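Alpha-glucosidase (Pseudoalteromonas sp. K8, PDB 5HQA) hydrolyses alpha-glucosides as a calcium-containing, chloride-activated enzyme of glycoside hydrolase family 97, and here holds the inhibitor acarbose in its active site. Local coordinates at residues H421-A426 / I431-H436; P541-F546 / Y629-E634; K43-F48 / N121-T126; K102-G107 / L247-P252. All coordinates share one frame; numbering follows the deposited sequence.

Interaction 1. Residues H421-A426 / I431-H436. With AC1 (4,6-dideoxy-4-{[(1S,4R,5S,6S)-4,5,6-trihydroxy-3-(hydroxymethyl)cyclohex-2-en-1-yl]amino}-alpha-D-glucopyranose), chain B.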
loop_
_atom_site.group_PDB
_atom_site.type_symbol
_atom_site.label_atom_id
_atom_site.label_comp_id
_atom_site.label_asym_id
_atom_site.label_seq_id
_atom_site.Cartn_x
_atom_site.Cartn_y
_atom_site.Cartn_z
ATOM N N HIS A 421 -13.971 0.451 10.905
ATOM C CA HIS A 421 -14.579 -0.122 12.100
ATOM C C HIS A 421 -13.770 -1.309 12.599
ATOM O O HIS A 421 -13.515 -1.436 13.803
ATOM C CB HIS A 421 -16.015 -0.556 11.827
ATOM C CG HIS A 421 -16.569 -1.448 12.893
ATOM N ND1 HIS A 421 -16.920 -0.981 14.143
ATOM C CD2 HIS A 421 -16.787 -2.785 12.915
ATOM C CE1 HIS A 421 -17.353 -1.989 14.881
ATOM N NE2 HIS A 421 -17.285 -3.094 14.160
ATOM N N ASN A 422 -13.361 -2.184 11.679
ATOM C CA ASN A 422 -12.556 -3.354 12.027
ATOM C C ASN A 422 -11.240 -2.938 12.684
ATOM O O ASN A 422 -10.844 -3.485 13.725
ATOM C CB ASN A 422 -12.320 -4.177 10.753
ATOM C CG ASN A 422 -11.488 -5.422 10.989
ATOM O OD1 ASN A 422 -10.347 -5.506 10.536
ATOM N ND2 ASN A 422 -12.063 -6.407 11.671
ATOM N N VAL A 423 -10.563 -1.946 12.099
ATOM C CA VAL A 423 -9.283 -1.474 12.629
ATOM C C VAL A 423 -9.462 -0.843 14.007
ATOM O O VAL A 423 -8.672 -1.088 14.928
ATOM C CB VAL A 423 -8.641 -0.490 11.630
ATOM C CG1 VAL A 423 -7.464 0.246 12.259
ATOM C CG2 VAL A 423 -8.216 -1.236 10.355
ATOM N N LYS A 424 -10.497 -0.020 14.173
ATOM C CA LYS A 424 -10.709 0.636 15.459
ATOM C C LYS A 424 -11.099 -0.367 16.537
ATOM O O LYS A 424 -10.657 -0.255 17.688
ATOM C CB LYS A 424 -11.786 1.710 15.330
ATOM C CG LYS A 424 -11.362 2.984 14.630
ATOM C CD LYS A 424 -12.606 3.822 14.403
ATOM C CE LYS A 424 -12.310 5.282 14.228
ATOM N NZ LYS A 424 -13.580 6.021 13.966
ATOM N N LEU A 425 -11.947 -1.336 16.195
ATOM C CA LEU A 425 -12.291 -2.370 17.167
ATOM C C LEU A 425 -11.069 -3.212 17.521
ATOM O O LEU A 425 -10.847 -3.534 18.696
ATOM C CB LEU A 425 -13.419 -3.249 16.629
ATOM C CG LEU A 425 -13.926 -4.319 17.596
ATOM C CD1 LEU A 425 -14.428 -3.676 18.875
ATOM C CD2 LEU A 425 -15.029 -5.136 16.949
ATOM N N ALA A 426 -10.252 -3.563 16.521
ATOM C CA ALA A 426 -9.019 -4.295 16.797
ATOM C C ALA A 426 -8.121 -3.527 17.758
ATOM O O ALA A 426 -7.513 -4.116 18.663
ATOM C CB ALA A 426 -8.278 -4.588 15.491
ATOM N N ILE A 431 -4.768 -5.140 18.967
ATOM C CA ILE A 431 -4.523 -5.981 17.799
ATOM C C ILE A 431 -4.276 -5.082 16.592
ATOM O O ILE A 431 -5.003 -4.102 16.382
ATOM C CB ILE A 431 -5.702 -6.941 17.553
ATOM C CG1 ILE A 431 -5.764 -7.986 18.681
ATOM C CG2 ILE A 431 -5.612 -7.586 16.168
ATOM C CD1 ILE A 431 -6.980 -8.882 18.624
ATOM N N SER A 432 -3.244 -5.410 15.813
ATOM C CA SER A 432 -2.929 -4.744 14.557
ATOM C C SER A 432 -3.471 -5.554 13.387
ATOM O O SER A 432 -3.576 -6.781 13.462
ATOM C CB SER A 432 -1.419 -4.560 14.402
ATOM O OG SER A 432 -0.932 -3.701 15.419
ATOM N N ILE A 433 -3.785 -4.854 12.292
ATOM C CA ILE A 433 -4.538 -5.416 11.176
ATOM C C ILE A 433 -3.709 -5.333 9.903
ATOM O O ILE A 433 -3.152 -4.274 9.580
ATOM C CB ILE A 433 -5.890 -4.705 10.992
ATOM C CG1 ILE A 433 -6.790 -4.961 12.202
ATOM C CG2 ILE A 433 -6.587 -5.186 9.722
ATOM C CD1 ILE A 433 -7.126 -6.440 12.409
ATOM N N ASN A 434 -3.642 -6.455 9.184
ATOM C CA ASN A 434 -3.039 -6.579 7.859
ATOM C C ASN A 434 -4.172 -6.959 6.911
ATOM O O ASN A 434 -4.664 -8.090 6.962
ATOM C CB ASN A 434 -1.933 -7.644 7.903
ATOM C CG ASN A 434 -1.495 -8.131 6.529
ATOM O OD1 ASN A 434 -1.759 -7.501 5.503
ATOM N ND2 ASN A 434 -0.790 -9.266 6.516
ATOM N N THR A 435 -4.617 -6.021 6.069
ATOM C CA THR A 435 -5.848 -6.198 5.295
ATOM C C THR A 435 -5.536 -6.677 3.885
ATOM O O THR A 435 -4.912 -5.946 3.107
ATOM C CB THR A 435 -6.640 -4.894 5.200
ATOM O OG1 THR A 435 -6.807 -4.323 6.500
ATOM C CG2 THR A 435 -8.021 -5.159 4.577
ATOM N N HIS A 436 -6.014 -7.870 3.530
ATOM C CA HIS A 436 -5.994 -8.299 2.137
ATOM C C HIS A 436 -7.350 -8.042 1.487
ATOM O O HIS A 436 -8.383 -8.018 2.161
ATOM C CB HIS A 436 -5.583 -9.773 2.018
ATOM C CG HIS A 436 -4.110 -9.977 2.217
ATOM N ND1 HIS A 436 -3.348 -10.808 1.420
ATOM C CD2 HIS A 436 -3.251 -9.414 3.104
ATOM C CE1 HIS A 436 -2.088 -10.758 1.820
ATOM N NE2 HIS A 436 -2.005 -9.929 2.847
HETATM C C1 AC1 B . -8.620 -15.088 -5.497
HETATM O O2 AC1 B . -8.463 -12.806 -6.206
HETATM C C2 AC1 B . -8.394 -13.653 -5.046
HETATM C C4A AC1 B . -4.883 -15.725 1.355
HETATM C C3 AC1 B . -7.082 -13.496 -4.324
HETATM O O3 AC1 B . -6.865 -12.117 -3.976
HETATM C C4 AC1 B . -7.056 -14.388 -3.112
HETATM N N4A AC1 B . -5.926 -14.091 -2.177
HETATM C C5 AC1 B . -6.926 -15.756 -3.762
HETATM O O5 AC1 B . -8.217 -16.068 -4.434
HETATM C C6 AC1 B . -6.595 -16.873 -2.822
HETATM C C1B AC1 B . -6.321 -13.955 -0.729
HETATM C C2B AC1 B . -4.989 -13.540 0.187
HETATM O O2B AC1 B . -4.358 -12.429 -0.449
HETATM C C3B AC1 B . -4.139 -14.642 0.384
HETATM O O3B AC1 B . -2.883 -14.286 1.015
HETATM O O4 AC1 B . -4.104 -16.900 1.460
HETATM C C5B AC1 B . -6.211 -16.069 0.903
HETATM C C7B AC1 B . -6.955 -15.103 -0.174
HETATM C C6B AC1 B . -7.075 -16.917 1.851
HETATM O O6B AC1 B . -7.487 -16.096 2.899
HETATM O O HOH W 1 -9.775 -5.376 7.806
#

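Interaction 2. Residues P541-F546 / Y629-E634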
loop_
_atom_site.group_PDB
_atom_site.type_symbol
_atom_site.label_atom_id
_atom_site.label_comp_id
_atom_site.label_asym_id
_atom_site.label_seq_id
_atom_site.Cartn_x
_atom_site.Cartn_y
_atom_site.Cartn_z
ATOM N N PRO A 541 20.947 -21.889 3.660
ATOM C CA PRO A 541 21.168 -21.078 4.866
ATOM C C PRO A 541 21.986 -19.813 4.634
ATOM O O PRO A 541 21.772 -18.821 5.346
ATOM C CB PRO A 541 21.879 -22.050 5.823
ATOM C CG PRO A 541 22.397 -23.140 4.970
ATOM C CD PRO A 541 21.494 -23.251 3.797
ATOM N N ASP A 542 22.921 -19.799 3.679
ATOM C CA ASP A 542 23.707 -18.584 3.475
ATOM C C ASP A 542 22.833 -17.454 2.950
ATOM O O ASP A 542 22.909 -16.316 3.432
ATOM C CB ASP A 542 24.868 -18.851 2.524
ATOM C CG ASP A 542 25.929 -19.763 3.145
ATOM O OD1 ASP A 542 26.173 -19.669 4.373
ATOM O OD2 ASP A 542 26.520 -20.577 2.402
ATOM N N ALA A 543 21.997 -17.753 1.951
ATOM C CA ALA A 543 21.051 -16.757 1.462
ATOM C C ALA A 543 20.050 -16.384 2.543
ATOM O O ALA A 543 19.666 -15.215 2.671
ATOM C CB ALA A 543 20.324 -17.290 0.224
ATOM N N PHE A 544 19.612 -17.372 3.328
ATOM C CA PHE A 544 18.619 -17.121 4.368
ATOM C C PHE A 544 19.132 -16.136 5.411
ATOM O O PHE A 544 18.333 -15.450 6.063
ATOM C CB PHE A 544 18.232 -18.450 5.026
ATOM C CG PHE A 544 17.023 -18.367 5.925
ATOM C CD1 PHE A 544 15.886 -17.683 5.524
ATOM C CD2 PHE A 544 17.015 -19.015 7.156
ATOM C CE1 PHE A 544 14.771 -17.629 6.340
ATOM C CE2 PHE A 544 15.903 -18.964 7.982
ATOM C CZ PHE A 544 14.785 -18.263 7.574
ATOM N N GLN A 545 20.458 -16.043 5.575
ATOM C CA GLN A 545 21.019 -15.130 6.568
ATOM C C GLN A 545 20.592 -13.685 6.318
ATOM O O GLN A 545 20.390 -12.926 7.277
ATOM C CB GLN A 545 22.547 -15.239 6.586
ATOM C CG GLN A 545 23.198 -14.482 7.738
ATOM C CD GLN A 545 22.825 -15.058 9.093
ATOM O OE1 GLN A 545 23.052 -16.241 9.369
ATOM N NE2 GLN A 545 22.241 -14.225 9.946
ATOM N N PHE A 546 20.427 -13.280 5.054
ATOM C CA PHE A 546 19.983 -11.910 4.819
ATOM C C PHE A 546 18.590 -11.677 5.385
ATOM O O PHE A 546 18.322 -10.629 5.985
ATOM C CB PHE A 546 19.990 -11.549 3.338
ATOM C CG PHE A 546 19.612 -10.117 3.104
ATOM C CD1 PHE A 546 20.533 -9.102 3.353
ATOM C CD2 PHE A 546 18.324 -9.772 2.708
ATOM C CE1 PHE A 546 20.185 -7.760 3.175
ATOM C CE2 PHE A 546 17.968 -8.439 2.529
ATOM C CZ PHE A 546 18.902 -7.433 2.768
ATOM N N TYR A 629 19.170 -19.431 -9.631
ATOM C CA TYR A 629 19.739 -19.607 -8.303
ATOM C C TYR A 629 21.202 -19.192 -8.194
ATOM O O TYR A 629 21.712 -19.120 -7.072
ATOM C CB TYR A 629 19.612 -21.062 -7.850
ATOM C CG TYR A 629 18.187 -21.572 -7.775
ATOM C CD1 TYR A 629 17.283 -21.046 -6.857
ATOM C CD2 TYR A 629 17.753 -22.598 -8.608
ATOM C CE1 TYR A 629 15.977 -21.524 -6.780
ATOM C CE2 TYR A 629 16.451 -23.079 -8.540
ATOM C CZ TYR A 629 15.570 -22.536 -7.620
ATOM O OH TYR A 629 14.279 -23.021 -7.540
ATOM N N ASP A 630 21.897 -18.939 -9.303
ATOM C CA ASP A 630 23.298 -18.537 -9.198
ATOM C C ASP A 630 23.404 -17.284 -8.348
ATOM O O ASP A 630 22.764 -16.269 -8.643
ATOM C CB ASP A 630 23.901 -18.294 -10.577
ATOM C CG ASP A 630 24.289 -19.583 -11.286
ATOM O OD1 ASP A 630 23.871 -20.679 -10.844
ATOM O OD2 ASP A 630 25.017 -19.494 -12.295
ATOM N N LEU A 631 24.205 -17.359 -7.291
ATOM C CA LEU A 631 24.248 -16.326 -6.274
ATOM C C LEU A 631 25.687 -16.135 -5.816
ATOM O O LEU A 631 26.434 -17.107 -5.683
ATOM C CB LEU A 631 23.365 -16.707 -5.083
ATOM C CG LEU A 631 23.258 -15.689 -3.950
ATOM C CD1 LEU A 631 22.336 -14.557 -4.361
ATOM C CD2 LEU A 631 22.752 -16.376 -2.692
ATOM N N THR A 632 26.072 -14.885 -5.583
ATOM C CA THR A 632 27.372 -14.563 -5.008
ATOM C C THR A 632 27.144 -13.781 -3.725
ATOM O O THR A 632 26.333 -12.853 -3.704
ATOM C CB THR A 632 28.228 -13.752 -5.984
ATOM O OG1 THR A 632 28.505 -14.553 -7.135
ATOM C CG2 THR A 632 29.554 -13.328 -5.333
ATOM N N ILE A 633 27.825 -14.171 -2.653
ATOM C CA ILE A 633 27.765 -13.447 -1.388
ATOM C C ILE A 633 29.180 -13.018 -1.046
ATOM O O ILE A 633 30.088 -13.855 -0.965
ATOM C CB ILE A 633 27.162 -14.282 -0.252
ATOM C CG1 ILE A 633 25.808 -14.871 -0.664
ATOM C CG2 ILE A 633 27.001 -13.419 0.989
ATOM C CD1 ILE A 633 25.332 -15.983 0.270
ATOM N N GLU A 634 29.363 -11.719 -0.838
ATOM C CA GLU A 634 30.678 -11.108 -0.733
ATOM C C GLU A 634 30.701 -10.178 0.470
ATOM O O GLU A 634 29.704 -9.509 0.762
ATOM C CB GLU A 634 30.981 -10.331 -2.025
ATOM C CG GLU A 634 32.332 -9.667 -2.096
ATOM C CD GLU A 634 32.528 -8.912 -3.405
ATOM O OE1 GLU A 634 33.643 -8.390 -3.629
ATOM O OE2 GLU A 634 31.567 -8.838 -4.206
#

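Interaction 3. Residues K43-F48 / N121-T126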
loop_
_atom_site.group_PDB
_atom_site.type_symbol
_atom_site.label_atom_id
_atom_site.label_comp_id
_atom_site.label_asym_id
_atom_site.label_seq_id
_atom_site.Cartn_x
_atom_site.Cartn_y
_atom_site.Cartn_z
ATOM N N LYS A 43 -28.025 14.072 -5.485
ATOM C CA LYS A 43 -29.236 13.405 -5.940
ATOM C C LYS A 43 -30.407 14.374 -5.971
ATOM O O LYS A 43 -31.172 14.416 -6.943
ATOM C CB LYS A 43 -29.556 12.210 -5.045
ATOM C CG LYS A 43 -30.867 11.542 -5.408
ATOM C CD LYS A 43 -31.137 10.336 -4.537
ATOM C CE LYS A 43 -32.554 9.847 -4.746
ATOM N NZ LYS A 43 -32.952 8.933 -3.645
ATOM N N GLN A 44 -30.556 15.168 -4.920
ATOM C CA GLN A 44 -31.689 16.072 -4.803
ATOM C C GLN A 44 -31.276 17.524 -4.639
ATOM O O GLN A 44 -31.879 18.409 -5.250
ATOM C CB GLN A 44 -32.577 15.636 -3.624
ATOM C CG GLN A 44 -33.809 16.496 -3.421
ATOM C CD GLN A 44 -34.716 16.540 -4.648
ATOM O OE1 GLN A 44 -34.981 15.514 -5.282
ATOM N NE2 GLN A 44 -35.192 17.741 -4.989
ATOM N N HIS A 45 -30.260 17.794 -3.834
ATOM C CA HIS A 45 -29.781 19.154 -3.651
ATOM C C HIS A 45 -29.353 19.761 -4.986
ATOM O O HIS A 45 -28.914 19.058 -5.901
ATOM C CB HIS A 45 -28.607 19.148 -2.669
ATOM C CG HIS A 45 -28.340 20.475 -2.040
ATOM N ND1 HIS A 45 -27.620 21.466 -2.674
ATOM C CD2 HIS A 45 -28.696 20.977 -0.833
ATOM C CE1 HIS A 45 -27.542 22.522 -1.880
ATOM N NE2 HIS A 45 -28.190 22.252 -0.761
ATOM N N ALA A 46 -29.501 21.084 -5.099
ATOM C CA ALA A 46 -29.028 21.793 -6.283
ATOM C C ALA A 46 -27.504 21.687 -6.389
ATOM O O ALA A 46 -26.810 21.587 -5.370
ATOM C CB ALA A 46 -29.450 23.261 -6.230
ATOM N N PRO A 47 -26.952 21.705 -7.607
ATOM C CA PRO A 47 -25.514 21.439 -7.766
ATOM C C PRO A 47 -24.626 22.574 -7.272
ATOM O O PRO A 47 -25.020 23.743 -7.234
ATOM C CB PRO A 47 -25.357 21.242 -9.280
ATOM C CG PRO A 47 -26.487 22.004 -9.877
ATOM C CD PRO A 47 -27.631 21.838 -8.909
ATOM N N PHE A 48 -23.404 22.209 -6.881
ATOM C CA PHE A 48 -22.330 23.179 -6.648
ATOM C C PHE A 48 -21.449 23.134 -7.890
ATOM O O PHE A 48 -20.457 22.413 -7.952
ATOM C CB PHE A 48 -21.527 22.842 -5.390
ATOM C CG PHE A 48 -22.213 23.195 -4.100
ATOM C CD1 PHE A 48 -23.497 23.714 -4.087
ATOM C CD2 PHE A 48 -21.558 23.016 -2.890
ATOM C CE1 PHE A 48 -24.125 24.043 -2.886
ATOM C CE2 PHE A 48 -22.175 23.349 -1.693
ATOM C CZ PHE A 48 -23.460 23.860 -1.693
ATOM N N ASN A 121 -28.900 19.634 4.284
ATOM C CA ASN A 121 -29.280 18.705 5.338
ATOM C C ASN A 121 -28.783 17.310 4.982
ATOM O O ASN A 121 -27.574 17.110 4.827
ATOM C CB ASN A 121 -30.788 18.758 5.544
ATOM C CG ASN A 121 -31.266 20.171 5.793
ATOM O OD1 ASN A 121 -30.756 20.852 6.689
ATOM N ND2 ASN A 121 -32.208 20.644 4.973
ATOM N N ASN A 122 -29.680 16.342 4.846
ATOM C CA ASN A 122 -29.261 15.001 4.453
ATOM C C ASN A 122 -29.017 15.017 2.957
ATOM O O ASN A 122 -29.957 15.171 2.174
ATOM C CB ASN A 122 -30.314 13.967 4.830
ATOM C CG ASN A 122 -30.502 13.868 6.317
ATOM O OD1 ASN A 122 -29.540 13.686 7.068
ATOM N ND2 ASN A 122 -31.742 14.020 6.763
ATOM N N ILE A 123 -27.761 14.886 2.551
ATOM C CA ILE A 123 -27.447 14.996 1.136
ATOM C C ILE A 123 -26.783 13.711 0.672
ATOM O O ILE A 123 -26.234 12.935 1.458
ATOM C CB ILE A 123 -26.570 16.225 0.814
ATOM C CG1 ILE A 123 -25.266 16.189 1.590
ATOM C CG2 ILE A 123 -27.317 17.513 1.128
ATOM C CD1 ILE A 123 -24.109 15.857 0.724
ATOM N N GLU A 124 -26.874 13.481 -0.631
ATOM C CA GLU A 124 -26.255 12.327 -1.266
ATOM C C GLU A 124 -25.507 12.827 -2.489
ATOM O O GLU A 124 -26.128 13.265 -3.465
ATOM C CB GLU A 124 -27.301 11.279 -1.639
ATOM C CG GLU A 124 -28.055 10.751 -0.432
ATOM C CD GLU A 124 -29.073 9.695 -0.798
ATOM O OE1 GLU A 124 -28.901 8.530 -0.380
ATOM O OE2 GLU A 124 -30.039 10.025 -1.513
ATOM N N ILE A 125 -24.178 12.788 -2.427
ATOM C CA ILE A 125 -23.375 13.167 -3.577
ATOM C C ILE A 125 -23.522 12.100 -4.652
ATOM O O ILE A 125 -23.343 10.903 -4.391
ATOM C CB ILE A 125 -21.905 13.340 -3.177
ATOM C CG1 ILE A 125 -21.750 14.467 -2.160
ATOM C CG2 ILE A 125 -21.019 13.576 -4.417
ATOM C CD1 ILE A 125 -20.380 14.474 -1.531
ATOM N N THR A 126 -23.856 12.533 -5.870
ATOM C CA THR A 126 -23.898 11.637 -7.012
ATOM C C THR A 126 -22.730 11.836 -7.961
ATOM O O THR A 126 -22.434 10.929 -8.742
ATOM C CB THR A 126 -25.207 11.814 -7.787
ATOM O OG1 THR A 126 -25.373 13.198 -8.115
ATOM C CG2 THR A 126 -26.389 11.356 -6.934
HETATM O O HOH W 2 -32.670 9.158 -0.892
#

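Interaction 4. Residues K102-G107 / L247-P252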
loop_
_atom_site.group_PDB
_atom_site.type_symbol
_atom_site.label_atom_id
_atom_site.label_comp_id
_atom_site.label_asym_id
_atom_site.label_seq_id
_atom_site.Cartn_x
_atom_site.Cartn_y
_atom_site.Cartn_z
ATOM N N LYS A 102 -2.801 22.683 -0.169
ATOM C CA LYS A 102 -1.496 22.646 0.480
ATOM C C LYS A 102 -0.453 22.354 -0.587
ATOM O O LYS A 102 -0.553 21.346 -1.290
ATOM C CB LYS A 102 -1.450 21.592 1.588
ATOM C CG LYS A 102 -2.340 21.909 2.786
ATOM C CD LYS A 102 -2.209 20.854 3.866
ATOM C CE LYS A 102 -2.913 21.260 5.148
ATOM N NZ LYS A 102 -2.582 20.309 6.254
ATOM N N ALA A 103 0.534 23.236 -0.719
ATOM C CA ALA A 103 1.556 23.111 -1.752
ATOM C C ALA A 103 2.877 22.764 -1.080
ATOM O O ALA A 103 3.420 23.574 -0.314
ATOM C CB ALA A 103 1.672 24.401 -2.563
ATOM N N PHE A 104 3.377 21.561 -1.354
ATOM C CA PHE A 104 4.678 21.078 -0.906
ATOM C C PHE A 104 5.668 21.139 -2.063
ATOM O O PHE A 104 5.278 21.210 -3.231
ATOM C CB PHE A 104 4.602 19.631 -0.415
ATOM C CG PHE A 104 3.582 19.387 0.658
ATOM C CD1 PHE A 104 3.982 19.227 1.983
ATOM C CD2 PHE A 104 2.233 19.270 0.343
ATOM C CE1 PHE A 104 3.058 18.985 2.978
ATOM C CE2 PHE A 104 1.298 19.024 1.330
ATOM C CZ PHE A 104 1.713 18.885 2.652
ATOM N N ASP A 105 6.961 21.066 -1.736
ATOM C CA ASP A 105 7.947 20.967 -2.809
ATOM C C ASP A 105 7.759 19.706 -3.655
ATOM O O ASP A 105 8.169 19.691 -4.817
ATOM C CB ASP A 105 9.363 21.001 -2.244
ATOM C CG ASP A 105 9.736 22.372 -1.717
ATOM O OD1 ASP A 105 9.025 23.354 -2.040
ATOM O OD2 ASP A 105 10.747 22.474 -0.989
ATOM N N SER A 106 7.134 18.662 -3.114
ATOM C CA SER A 106 6.968 17.411 -3.839
ATOM C C SER A 106 5.565 17.200 -4.397
ATOM O O SER A 106 5.313 16.148 -4.998
ATOM C CB SER A 106 7.334 16.234 -2.933
ATOM O OG SER A 106 6.505 16.215 -1.782
ATOM N N GLY A 107 4.646 18.144 -4.230
ATOM C CA GLY A 107 3.308 17.950 -4.755
ATOM C C GLY A 107 2.285 18.805 -4.032
ATOM O O GLY A 107 2.618 19.632 -3.183
ATOM N N LEU A 247 1.357 10.827 4.096
ATOM C CA LEU A 247 1.317 10.857 5.557
ATOM C C LEU A 247 1.033 12.257 6.078
ATOM O O LEU A 247 0.270 12.426 7.038
ATOM C CB LEU A 247 2.636 10.357 6.140
ATOM C CG LEU A 247 2.911 8.853 6.063
ATOM C CD1 LEU A 247 4.342 8.599 6.525
ATOM C CD2 LEU A 247 1.920 8.081 6.926
ATOM N N ASN A 248 1.659 13.275 5.478
ATOM C CA ASN A 248 1.518 14.635 5.997
ATOM C C ASN A 248 0.095 15.158 5.884
ATOM O O ASN A 248 -0.271 16.097 6.603
ATOM C CB ASN A 248 2.471 15.584 5.275
ATOM C CG ASN A 248 3.830 15.643 5.941
ATOM O OD1 ASN A 248 3.930 15.529 7.164
ATOM N ND2 ASN A 248 4.882 15.816 5.148
ATOM N N LEU A 249 -0.717 14.580 5.007
ATOM C CA LEU A 249 -2.084 15.046 4.853
ATOM C C LEU A 249 -3.059 14.327 5.774
ATOM O O LEU A 249 -4.244 14.653 5.770
ATOM C CB LEU A 249 -2.522 14.896 3.395
ATOM C CG LEU A 249 -1.810 15.867 2.453
ATOM C CD1 LEU A 249 -2.248 15.608 1.039
ATOM C CD2 LEU A 249 -2.100 17.328 2.841
ATOM N N ASN A 250 -2.596 13.369 6.567
ATOM C CA ASN A 250 -3.466 12.666 7.496
ATOM C C ASN A 250 -3.413 13.283 8.890
ATOM O O ASN A 250 -2.452 13.967 9.263
ATOM C CB ASN A 250 -3.089 11.188 7.561
ATOM C CG ASN A 250 -3.717 10.401 6.439
ATOM O OD1 ASN A 250 -4.800 9.832 6.604
ATOM N ND2 ASN A 250 -3.077 10.413 5.270
ATOM N N GLU A 251 -4.473 13.029 9.659
ATOM C CA GLU A 251 -4.551 13.527 11.023
ATOM C C GLU A 251 -3.542 12.800 11.910
ATOM O O GLU A 251 -3.210 11.636 11.662
ATOM C CB GLU A 251 -5.954 13.334 11.596
ATOM C CG GLU A 251 -7.058 14.068 10.860
ATOM C CD GLU A 251 -8.387 13.986 11.590
ATOM O OE1 GLU A 251 -8.572 14.711 12.593
ATOM O OE2 GLU A 251 -9.243 13.182 11.169
ATOM N N PRO A 252 -3.049 13.460 12.956
ATOM C CA PRO A 252 -2.110 12.792 13.867
ATOM C C PRO A 252 -2.744 11.606 14.587
ATOM O O PRO A 252 -3.965 11.513 14.748
ATOM C CB PRO A 252 -1.729 13.898 14.861
ATOM C CG PRO A 252 -2.056 15.172 14.163
ATOM C CD PRO A 252 -3.238 14.880 13.289
HETATM O O HOH W 3 0.068 18.797 6.204
HETATM O O HOH W 4 -3.832 17.778 6.649
#

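Interaction 1. Residues H421-A426 / I431-H436
In the catalytic barrel, helix 413-428 turns back into strand 432-435, and Ala426 meets Ile431 and Ile433 where the two elements join. Ile431 N donates to Ala426 O at 2.9 Å. The methyl of Ala426 then sits against Ile433, its CB 3.6 Å from CG1, while Val423 CG2 reaches Ile433 CB at 4.2 Å. The axes of segments 421-426 and 432-435 run nearly antiparallel, at 154°, as expected of the alpha-to-beta return in a (beta/alpha)8 barrel, here within a parallel sheet. Asn422 extends with CG anti to the backbone N (chi1 180°), which carries OD1 to 3.8 Å from Ile433 CD1; a water donates to Asn422 OD1 at 2.8 Å, and ND2 bonds to Tyr366. Beyond the strand, His436 belongs to the glycan pocket. Its ND1 donates in the ring plane to O2B of the acarbose unit AC1, 2.7 Å away and nearly straight at 172°, while Asp489 is hydrogen-bonded to NE2; gripped at both nitrogens, the ring is held in its rotation. With an alanine here both bonds would go, and the AC1 hydroxyl O2B and the Asp489 carboxylate would probably each be left without this partner.

Interaction 2. Residues P541-F546 / Y629-E634
The axes of helix segment 541-546 and strand segment 631-634 cross at 62° and come within 10.0 Å, and Ala543 and Ile633 are the nearest pair of residues by CA, 8.0 Å apart. The contact is small and made by van der Waals touches, side-chain methyls of the strand meeting side-chain carbons and backbone of the helix. Ile633 CD1 lies 3.7 Å from Asp542 CB; the same methyl is 4.1 Å from Ala543 N, so it rests on the backbone between these two residues. Two residues earlier on the strand, Leu631 brings CD2 to 3.9 Å from Ala543 CB. Its CG is anti to the backbone N (chi1 -177°), which places CD2 against Ala543. Behind the contact, Ala543 also packs on Phe495 and Leu631 on Ala514, while Ile633 leans on His614 and Tyr616 of the adjacent strand. The arrangement is a helix laid against the outermost strand of an antiparallel beta sheet, joining the end of the catalytic region to the C-terminal beta domain.

Interaction 3. Residues K43-F48 / N121-T126
Lys43, just past the end of strand 30-42, runs along Glu124 of its antiparallel neighbour, strand 122-134, in the N-terminal beta domain, which is probably related to the galactose mutarotase fold. The backbone sets the pairing: Lys43 N donates to Glu124 O at 2.9 Å. From there the lysine side chain can be followed outward. Lys43 CB rests 3.8 Å from the methyl CG2 of Thr126. With CG anti to the backbone N (chi1 176°) and the rest of the chain extended, CD of Lys43 arrives 3.2 Å from Glu124 OE2, a close approach of methylene to carboxylate, and CE stays alongside the same oxygen. The two side chains lie side by side and point the same way, and the ammonium NZ of Lys43 ends 3.8 Å from Glu124 OE2, a long salt bridge. One water, 2.8 Å from both NZ of Lys43 and OE2 of Glu124, accepts from the first and donates to the second, linking the two charges across the long gap. Further along the loop, His45 CD2 comes within 4.2 Å of Ile123 CG2, which meets the ring obliquely, and the ring is steadied by a bond within the loop: His45 ND1 donates to Ala46 O at 2.8 Å, on a lone pair in the carbonyl plane.

Interaction 4. Residues K102-G107 / L247-P252
Leu249 CD2 carries the main apolar contacts, touching both Lys102 and Phe104: it is 3.7 Å from Lys102 CD and 4.1 Å from Phe104 CE2, where it meets the ring at its edge. Asn248 adds CB, 4.1 Å from Phe104 CE1, and its amide plane lies only 3° from that of the ring; the polar end of this amide is held elsewhere, OD1 by Trp66 and ND2 by Val77. Phe104 is also the first residue of the type I turn to Gly107 that closes the hairpin of strands 95-104 and 107-114. Water-mediated bonds form the second group. The extended chain of Lys102 passes Leu249 in the opposite direction and carries NZ to two waters, one donating to Asn248 O at 2.8 Å and the other to Leu249 O at 3.3 Å. Lys102 thus works in two ways, its methylenes joining the apolar cluster and its ammonium reaching the backbone carbonyls of Asn248 and Leu249 through water.

How the interactions relate
The four contacts are spread over three regions of one chain. Interactions 3 and 4 both lie in the N-terminal beta domain, with centres 29 Å apart, and their segments alternate along the sequence. Interaction 1 belongs to the catalytic barrel and includes a residue of the glycan pocket; the side chain of its Ile433 is about 14 Å from the bound calcium ion. Interaction 4 is its closest neighbour, about 9 Å away between nearest atoms, across the boundary between N-terminal domain and barrel. Interaction 2 joins the barrel region to the C-terminal domain, and interactions 2 and 3 are farthest apart, 60 Å between centres, on opposite sides of the chain's centre.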